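Local structure of uncharacterized protein (Pseudomonas aeruginosa PAO1, 4R1D) at residues T240-E244 with L285-D289; N76-L82 with L94-T100; K234-Y239 with V263-S267. The protein probably acts as the immunity protein Tli4, binding the lipase effector Tle4 and shielding the bacterium from this toxin of its own type VI secretion system. The contacts are given in a common frame with arbitrary orientation. Numbering follows the deposited sequence.

Contact 1. Residues T240-E244 with L285-D289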
# COMPACT_ATOMS: atom_id res chain seq x y z
N THR B 240 -2.38 19.50 -13.29
CA THR B 240 -2.54 19.27 -11.85
C THR B 240 -2.75 20.61 -11.16
O THR B 240 -1.85 21.45 -11.11
CB THR B 240 -1.34 18.53 -11.25
OG1 THR B 240 -1.19 17.27 -11.91
CG2 THR B 240 -1.57 18.28 -9.78
N PHE B 241 -3.99 20.82 -10.70
CA PHE B 241 -4.40 22.06 -10.05
C PHE B 241 -4.62 21.74 -8.58
O PHE B 241 -5.32 20.78 -8.25
CB PHE B 241 -5.71 22.58 -10.65
CG PHE B 241 -5.61 23.01 -12.08
CD1 PHE B 241 -4.40 22.97 -12.76
CD2 PHE B 241 -6.74 23.45 -12.76
CE1 PHE B 241 -4.31 23.36 -14.09
CE2 PHE B 241 -6.67 23.84 -14.09
CZ PHE B 241 -5.45 23.80 -14.75
N MET B 242 -4.00 22.53 -7.71
CA MET B 242 -3.97 22.25 -6.27
C MET B 242 -4.37 23.49 -5.47
O MET B 242 -3.87 24.57 -5.75
CB MET B 242 -2.54 21.83 -5.88
CG MET B 242 -2.05 20.62 -6.66
SD MET B 242 -0.27 20.37 -6.59
CE MET B 242 0.28 21.47 -7.91
N TRP B 243 -5.27 23.34 -4.50
CA TRP B 243 -5.77 24.46 -3.70
C TRP B 243 -5.92 23.97 -2.27
O TRP B 243 -6.42 22.88 -2.04
CB TRP B 243 -7.13 24.89 -4.26
CG TRP B 243 -7.80 26.08 -3.59
CD1 TRP B 243 -7.67 27.39 -3.94
CD2 TRP B 243 -8.74 26.05 -2.50
NE1 TRP B 243 -8.46 28.18 -3.14
CE2 TRP B 243 -9.12 27.39 -2.24
CE3 TRP B 243 -9.30 25.03 -1.71
CZ2 TRP B 243 -10.03 27.74 -1.24
CZ3 TRP B 243 -10.20 25.38 -0.70
CH2 TRP B 243 -10.56 26.72 -0.48
N GLU B 244 -5.49 24.79 -1.31
CA GLU B 244 -5.55 24.37 0.07
C GLU B 244 -5.71 25.54 1.02
O GLU B 244 -5.18 26.64 0.80
CB GLU B 244 -4.28 23.59 0.44
CG GLU B 244 -4.33 22.97 1.83
CD GLU B 244 -3.21 21.98 2.06
OE1 GLU B 244 -2.73 21.38 1.07
OE2 GLU B 244 -2.80 21.79 3.23
N LEU B 285 -8.95 26.19 -16.68
CA LEU B 285 -8.87 27.17 -15.62
C LEU B 285 -10.25 27.73 -15.29
O LEU B 285 -10.55 28.01 -14.14
CB LEU B 285 -7.93 28.32 -16.01
CG LEU B 285 -6.46 27.94 -16.09
CD1 LEU B 285 -5.65 29.02 -16.84
CD2 LEU B 285 -5.92 27.72 -14.69
N GLU B 286 -11.08 27.88 -16.32
CA GLU B 286 -12.44 28.37 -16.13
C GLU B 286 -13.26 27.43 -15.25
O GLU B 286 -13.93 27.87 -14.30
CB GLU B 286 -13.13 28.54 -17.49
CG GLU B 286 -14.56 29.07 -17.39
CD GLU B 286 -15.21 29.25 -18.76
OE1 GLU B 286 -15.38 28.25 -19.48
OE2 GLU B 286 -15.53 30.41 -19.10
N LEU B 287 -13.20 26.14 -15.57
CA LEU B 287 -13.92 25.14 -14.79
C LEU B 287 -13.38 25.13 -13.36
O LEU B 287 -14.13 25.20 -12.41
CB LEU B 287 -13.81 23.76 -15.44
CG LEU B 287 -14.57 22.63 -14.74
CD1 LEU B 287 -16.07 22.90 -14.69
CD2 LEU B 287 -14.28 21.27 -15.37
N TRP B 288 -12.06 25.05 -13.24
CA TRP B 288 -11.39 25.13 -11.94
C TRP B 288 -11.86 26.32 -11.10
O TRP B 288 -12.33 26.16 -9.97
CB TRP B 288 -9.88 25.19 -12.18
CG TRP B 288 -9.05 25.53 -10.97
CD1 TRP B 288 -8.43 26.72 -10.71
CD2 TRP B 288 -8.72 24.66 -9.88
NE1 TRP B 288 -7.74 26.65 -9.53
CE2 TRP B 288 -7.90 25.39 -9.00
CE3 TRP B 288 -9.04 23.33 -9.57
CZ2 TRP B 288 -7.38 24.84 -7.83
CZ3 TRP B 288 -8.52 22.78 -8.40
CH2 TRP B 288 -7.71 23.54 -7.54
N ASP B 289 -11.73 27.53 -11.63
CA ASP B 289 -12.13 28.72 -10.89
C ASP B 289 -13.60 28.70 -10.51
O ASP B 289 -13.97 29.09 -9.40
CB ASP B 289 -11.83 30.00 -11.68
CG ASP B 289 -10.35 30.35 -11.68
OD1 ASP B 289 -9.67 30.04 -10.69
OD2 ASP B 289 -9.88 30.94 -12.68
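Phe241 lays its CB over the indole of Trp288: the atom sits 3.5 Å from the centroid of the six-membered ring and 9° off the ring normal, a well-centred CH-pi contact. The phenyl ring then turns its edge toward the face of the five-membered ring, with centroids 5.0 Å apart and planes at 74°, so this pair is T-shaped. One residue thus meets both rings of the indole. Beyond the phenyl ring, Leu285 CD2 approaches Phe241 CZ to 3.9 Å; Leu285 precedes Trp288 by three positions, close to one helical turn, which brings both residues to the strand. The far end of the indole reaches to the strand backbone, where Trp288 CH2 lies 3.8 Å from Met242 N and Trp288 CZ2 lies 3.6 Å from Trp243 CB.

Between the segments the contact is apolar, and the two indole nitrogens find acceptors elsewhere: Trp288 NE1 bonds to Glu226 and Trp243 NE1 to the backbone of His217. Leu228 and Leu261, from the strands flanking 236-245, widen the hydrophobic bed. Met242 points its CB away from the helix, and its side chain packs on Trp96 of the partner chain, while Thr240 packs on Ile88 of that chain; one face of the sheet therefore receives the helix and the reverse face the partner.

The short axes approach to 10.8 Å with a crossing angle of -22°, and the N-to-C directions are roughly parallel. This spacing and modest angle are characteristic of helix-on-sheet packing, here helix 281-292 laid on an antiparallel sheet.

Contact 2. Residues N76-L82 with L94-T100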
# COMPACT_ATOMS: atom_id res chain seq x y z
N ASN B 76 -32.06 4.86 20.89
CA ASN B 76 -32.51 5.32 19.58
C ASN B 76 -32.38 4.26 18.49
O ASN B 76 -32.07 4.57 17.34
CB ASN B 76 -31.78 6.60 19.19
CG ASN B 76 -32.24 7.79 20.01
OD1 ASN B 76 -31.52 8.27 20.90
ND2 ASN B 76 -33.44 8.27 19.72
N GLU B 77 -32.65 3.00 18.87
CA GLU B 77 -32.53 1.81 18.01
C GLU B 77 -31.15 1.55 17.40
O GLU B 77 -31.00 0.68 16.56
CB GLU B 77 -33.62 1.72 16.93
CG GLU B 77 -34.12 3.04 16.37
CD GLU B 77 -35.24 3.62 17.21
OE1 GLU B 77 -35.47 4.84 17.12
OE2 GLU B 77 -35.89 2.84 17.95
N SER B 78 -30.14 2.30 17.84
CA SER B 78 -28.79 2.08 17.35
C SER B 78 -28.11 1.00 18.17
O SER B 78 -28.30 0.93 19.39
CB SER B 78 -28.00 3.39 17.40
OG SER B 78 -26.66 3.17 17.00
N VAL B 79 -27.32 0.15 17.51
CA VAL B 79 -26.62 -0.93 18.21
C VAL B 79 -25.16 -1.06 17.77
O VAL B 79 -24.77 -0.59 16.70
CB VAL B 79 -27.32 -2.29 17.98
CG1 VAL B 79 -28.76 -2.25 18.49
CG2 VAL B 79 -27.28 -2.68 16.51
N GLY B 80 -24.37 -1.72 18.60
CA GLY B 80 -22.99 -2.01 18.25
C GLY B 80 -22.62 -3.44 18.53
O GLY B 80 -23.07 -4.03 19.51
N LEU B 81 -21.80 -4.02 17.66
CA LEU B 81 -21.21 -5.32 17.92
C LEU B 81 -19.76 -5.10 18.33
O LEU B 81 -18.99 -4.49 17.59
CB LEU B 81 -21.27 -6.22 16.68
CG LEU B 81 -22.66 -6.48 16.09
CD1 LEU B 81 -22.60 -7.29 14.80
CD2 LEU B 81 -23.57 -7.16 17.11
N LEU B 82 -19.40 -5.58 19.51
CA LEU B 82 -18.05 -5.43 20.02
C LEU B 82 -17.34 -6.76 19.99
O LEU B 82 -17.80 -7.75 20.58
CB LEU B 82 -18.08 -4.89 21.45
CG LEU B 82 -16.74 -4.44 22.03
CD1 LEU B 82 -16.33 -3.11 21.43
CD2 LEU B 82 -16.86 -4.31 23.54
N LEU B 94 -12.83 -4.18 18.07
CA LEU B 94 -13.53 -3.65 16.92
C LEU B 94 -14.93 -3.35 17.40
O LEU B 94 -15.59 -4.22 17.99
CB LEU B 94 -13.59 -4.71 15.83
CG LEU B 94 -14.12 -4.30 14.46
CD1 LEU B 94 -13.29 -3.14 13.89
CD2 LEU B 94 -14.10 -5.51 13.54
N LEU B 95 -15.38 -2.11 17.19
CA LEU B 95 -16.75 -1.73 17.49
C LEU B 95 -17.46 -1.42 16.18
O LEU B 95 -17.14 -0.44 15.51
CB LEU B 95 -16.79 -0.52 18.42
CG LEU B 95 -18.18 0.04 18.72
CD1 LEU B 95 -19.07 -1.05 19.32
CD2 LEU B 95 -18.09 1.25 19.64
N ASP B 96 -18.39 -2.30 15.82
CA ASP B 96 -19.15 -2.17 14.57
C ASP B 96 -20.52 -1.57 14.88
O ASP B 96 -21.43 -2.29 15.32
CB ASP B 96 -19.29 -3.56 13.96
CG ASP B 96 -19.80 -3.53 12.53
OD1 ASP B 96 -19.92 -2.44 11.98
OD2 ASP B 96 -20.05 -4.63 11.97
N THR B 97 -20.68 -0.26 14.68
CA THR B 97 -21.94 0.41 15.04
C THR B 97 -22.90 0.57 13.87
O THR B 97 -22.49 0.93 12.75
CB THR B 97 -21.74 1.80 15.67
OG1 THR B 97 -21.25 2.71 14.68
CG2 THR B 97 -20.80 1.77 16.88
N TYR B 98 -24.17 0.31 14.13
CA TYR B 98 -25.22 0.53 13.15
C TYR B 98 -26.16 1.59 13.70
O TYR B 98 -26.57 1.52 14.86
CB TYR B 98 -25.94 -0.79 12.86
CG TYR B 98 -24.99 -1.80 12.29
CD1 TYR B 98 -24.83 -1.92 10.92
CD2 TYR B 98 -24.18 -2.58 13.12
CE1 TYR B 98 -23.92 -2.81 10.38
CE2 TYR B 98 -23.27 -3.48 12.58
CZ TYR B 98 -23.15 -3.58 11.21
OH TYR B 98 -22.25 -4.47 10.64
N VAL B 99 -26.45 2.59 12.89
CA VAL B 99 -27.19 3.75 13.38
C VAL B 99 -28.13 4.26 12.30
O VAL B 99 -27.82 4.16 11.11
CB VAL B 99 -26.24 4.87 13.86
CG1 VAL B 99 -25.40 5.40 12.70
CG2 VAL B 99 -27.02 6.00 14.53
N THR B 100 -29.27 4.79 12.72
CA THR B 100 -30.29 5.24 11.78
C THR B 100 -30.59 6.72 11.95
O THR B 100 -30.52 7.26 13.05
CB THR B 100 -31.59 4.45 11.98
OG1 THR B 100 -32.00 4.55 13.35
CG2 THR B 100 -31.37 2.99 11.63
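Strand 79-82 runs antiparallel to strand 94-100, their short axes 4.5 Å apart at closest and their directions at 161°. Two hydrogen-bonded pairs set the register. In Val79–Tyr98, Val79 N reaches Tyr98 O at 3.1 Å and Tyr98 N reaches Val79 O at 2.8 Å; in Leu81–Asp96, both Leu81 N to Asp96 O and Asp96 N to Leu81 O measure 2.9 Å. Between them Gly80 faces Thr97 in a non-hydrogen-bonded pair. A CB on Gly80 would lie 3.0 Å from Leu95 CD1, so its lack of a side chain lets that leucine lean in. Ser78 OG gives Tyr98 O a second donor at 2.7 Å.

Leu81 and Tyr98 share one face, packed on Leu52 of helix 42-58; Leu82 CD1 meets Leu95 CB at 4.0 Å on the other. Asp96 accepts from Tyr98 OH through OD2 at 2.6 Å and makes a salt bridge to Arg109 on the next strand, which implies that its charge is compensated although it is buried in the hairpin.

Contact 3. Residues K234-Y239 with V263-S267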
# COMPACT_ATOMS: atom_id res chain seq x y z
N LYS B 234 3.85 13.18 -25.56
CA LYS B 234 3.20 12.11 -26.31
C LYS B 234 1.94 12.61 -27.01
O LYS B 234 1.06 11.82 -27.36
CB LYS B 234 2.83 10.95 -25.38
CG LYS B 234 4.00 10.40 -24.58
CD LYS B 234 3.58 9.20 -23.72
CE LYS B 234 4.74 8.76 -22.84
NZ LYS B 234 4.38 7.67 -21.88
N GLY B 235 1.85 13.91 -27.22
CA GLY B 235 0.69 14.46 -27.90
C GLY B 235 -0.57 14.49 -27.07
O GLY B 235 -1.67 14.54 -27.61
N GLN B 236 -0.43 14.45 -25.74
CA GLN B 236 -1.57 14.74 -24.88
C GLN B 236 -1.16 15.71 -23.78
O GLN B 236 0.03 15.86 -23.45
CB GLN B 236 -2.19 13.47 -24.30
CG GLN B 236 -1.31 12.71 -23.34
CD GLN B 236 -1.96 11.42 -22.84
OE1 GLN B 236 -2.73 11.43 -21.88
NE2 GLN B 236 -1.64 10.31 -23.50
N ARG B 237 -2.16 16.39 -23.22
CA ARG B 237 -1.92 17.41 -22.21
C ARG B 237 -2.43 16.96 -20.85
O ARG B 237 -3.56 16.49 -20.72
CB ARG B 237 -2.59 18.72 -22.60
CG ARG B 237 -2.22 19.90 -21.69
CD ARG B 237 -1.91 21.13 -22.54
NE ARG B 237 -1.52 22.30 -21.76
CZ ARG B 237 -0.26 22.69 -21.57
NH1 ARG B 237 0.75 21.97 -22.06
NH2 ARG B 237 -0.02 23.79 -20.87
N GLY B 238 -1.58 17.12 -19.83
CA GLY B 238 -1.95 16.82 -18.46
C GLY B 238 -2.07 18.08 -17.62
O GLY B 238 -1.58 19.15 -17.99
N TYR B 239 -2.73 17.96 -16.48
CA TYR B 239 -2.96 19.09 -15.60
C TYR B 239 -2.86 18.62 -14.16
O TYR B 239 -3.23 17.49 -13.85
CB TYR B 239 -4.37 19.63 -15.80
CG TYR B 239 -4.60 20.28 -17.15
CD1 TYR B 239 -4.24 21.60 -17.37
CD2 TYR B 239 -5.19 19.57 -18.19
CE1 TYR B 239 -4.45 22.20 -18.60
CE2 TYR B 239 -5.41 20.17 -19.43
CZ TYR B 239 -5.04 21.48 -19.62
OH TYR B 239 -5.25 22.09 -20.84
N VAL B 263 -5.56 15.85 -14.61
CA VAL B 263 -5.65 14.99 -15.79
C VAL B 263 -4.35 14.21 -15.89
O VAL B 263 -3.32 14.77 -16.26
CB VAL B 263 -5.87 15.78 -17.09
CG1 VAL B 263 -5.91 14.82 -18.29
CG2 VAL B 263 -7.15 16.57 -17.03
N LEU B 264 -4.40 12.94 -15.52
CA LEU B 264 -3.24 12.06 -15.57
C LEU B 264 -3.12 11.45 -16.97
O LEU B 264 -3.99 11.62 -17.81
CB LEU B 264 -3.36 10.95 -14.53
CG LEU B 264 -3.65 11.46 -13.11
CD1 LEU B 264 -3.86 10.29 -12.14
CD2 LEU B 264 -2.54 12.38 -12.64
N GLU B 265 -2.01 10.76 -17.20
CA GLU B 265 -1.78 10.12 -18.49
C GLU B 265 -2.91 9.15 -18.82
O GLU B 265 -3.33 8.37 -17.98
CB GLU B 265 -0.44 9.39 -18.48
CG GLU B 265 -0.09 8.73 -19.81
CD GLU B 265 1.35 8.24 -19.87
OE1 GLU B 265 2.06 8.28 -18.84
OE2 GLU B 265 1.77 7.80 -20.96
N ARG B 266 -3.42 9.23 -20.05
CA ARG B 266 -4.38 8.27 -20.56
C ARG B 266 -3.84 7.72 -21.86
O ARG B 266 -2.83 8.19 -22.38
CB ARG B 266 -5.73 8.92 -20.81
CG ARG B 266 -6.62 8.96 -19.60
CD ARG B 266 -7.73 9.93 -19.83
NE ARG B 266 -7.21 11.16 -20.43
CZ ARG B 266 -7.69 11.69 -21.55
NH1 ARG B 266 -8.71 11.11 -22.18
NH2 ARG B 266 -7.16 12.80 -22.03
N SER B 267 -4.51 6.71 -22.42
CA SER B 267 -3.91 6.08 -23.57
C SER B 267 -4.55 6.44 -24.90
O SER B 267 -5.69 6.89 -24.98
CB SER B 267 -3.86 4.57 -23.42
OG SER B 267 -3.14 4.01 -24.51
O HOH W 1 4.69 7.72 -19.13
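Polar pairing carries this contact, beginning with one antiparallel hydrogen-bonded bridge. Val263 N donates to Tyr239 O at 2.9 Å, and Tyr239 N returns a longer bond to Val263 O at 3.3 Å. Tyr239 CD2 and Val263 CG2 touch at 3.8 Å on the same face. Past this pair the backbones separate, and the side-chain amide of Gln236 spans the gap: Arg266 N donates to Gln236 OE1 at 2.9 Å with a 174° angle, while Gln236 NE2 donates to Arg266 O at 2.7 Å and 165°. The Gln236 amide thereby serves both the N-H and the C=O of Arg266, as the backbone of a paired strand would.

At the tip, Lys234 NZ forms a salt bridge with Glu265 OE2 at 2.8 Å. Water 1 links the same groups, accepting from Lys234 NZ at 2.8 Å and donating to Glu265 OE1 at 2.7 Å. Other polar ends are met outside: Arg237 by Asp281, Glu210 and Ser232, Tyr239 OH by Asp281, and the Arg266 guanidinium by Pro275 O. Phe85 of the partner chain packs on Gln236 and Glu265.

Lys234 and Gly235 both have positive phi, consistent with the type I' turn of a tight hairpin joining strands 225-233 and 236-245. The whole is typical of the splayed end of an antiparallel strand pair, here bordering the interface with the partner chain.

In the fold
Contacts 1 and 3 share strand 236-245, with centres 17 Å apart: its middle packs buried aromatic side chains against helix 281-292 in contact 1, whereas in the partly buried contact 3 its beginning meets the end of strand 256-263 and the loop after it through hydrogen bonds, a salt bridge and a water. Contact 2 lies across the chain's centre, 40 Å from contact 1 and 45 Å from contact 3 between centres, in the N-terminal domain of the immunity protein, the other two being in the C-terminal one. It too is mostly buried, but regular backbone pairing dominates it. The same long antiparallel sheet reaches all three. Several residues of contacts 1 and 3 lie within reach of the partner chain, but only Leu95 at contact 2.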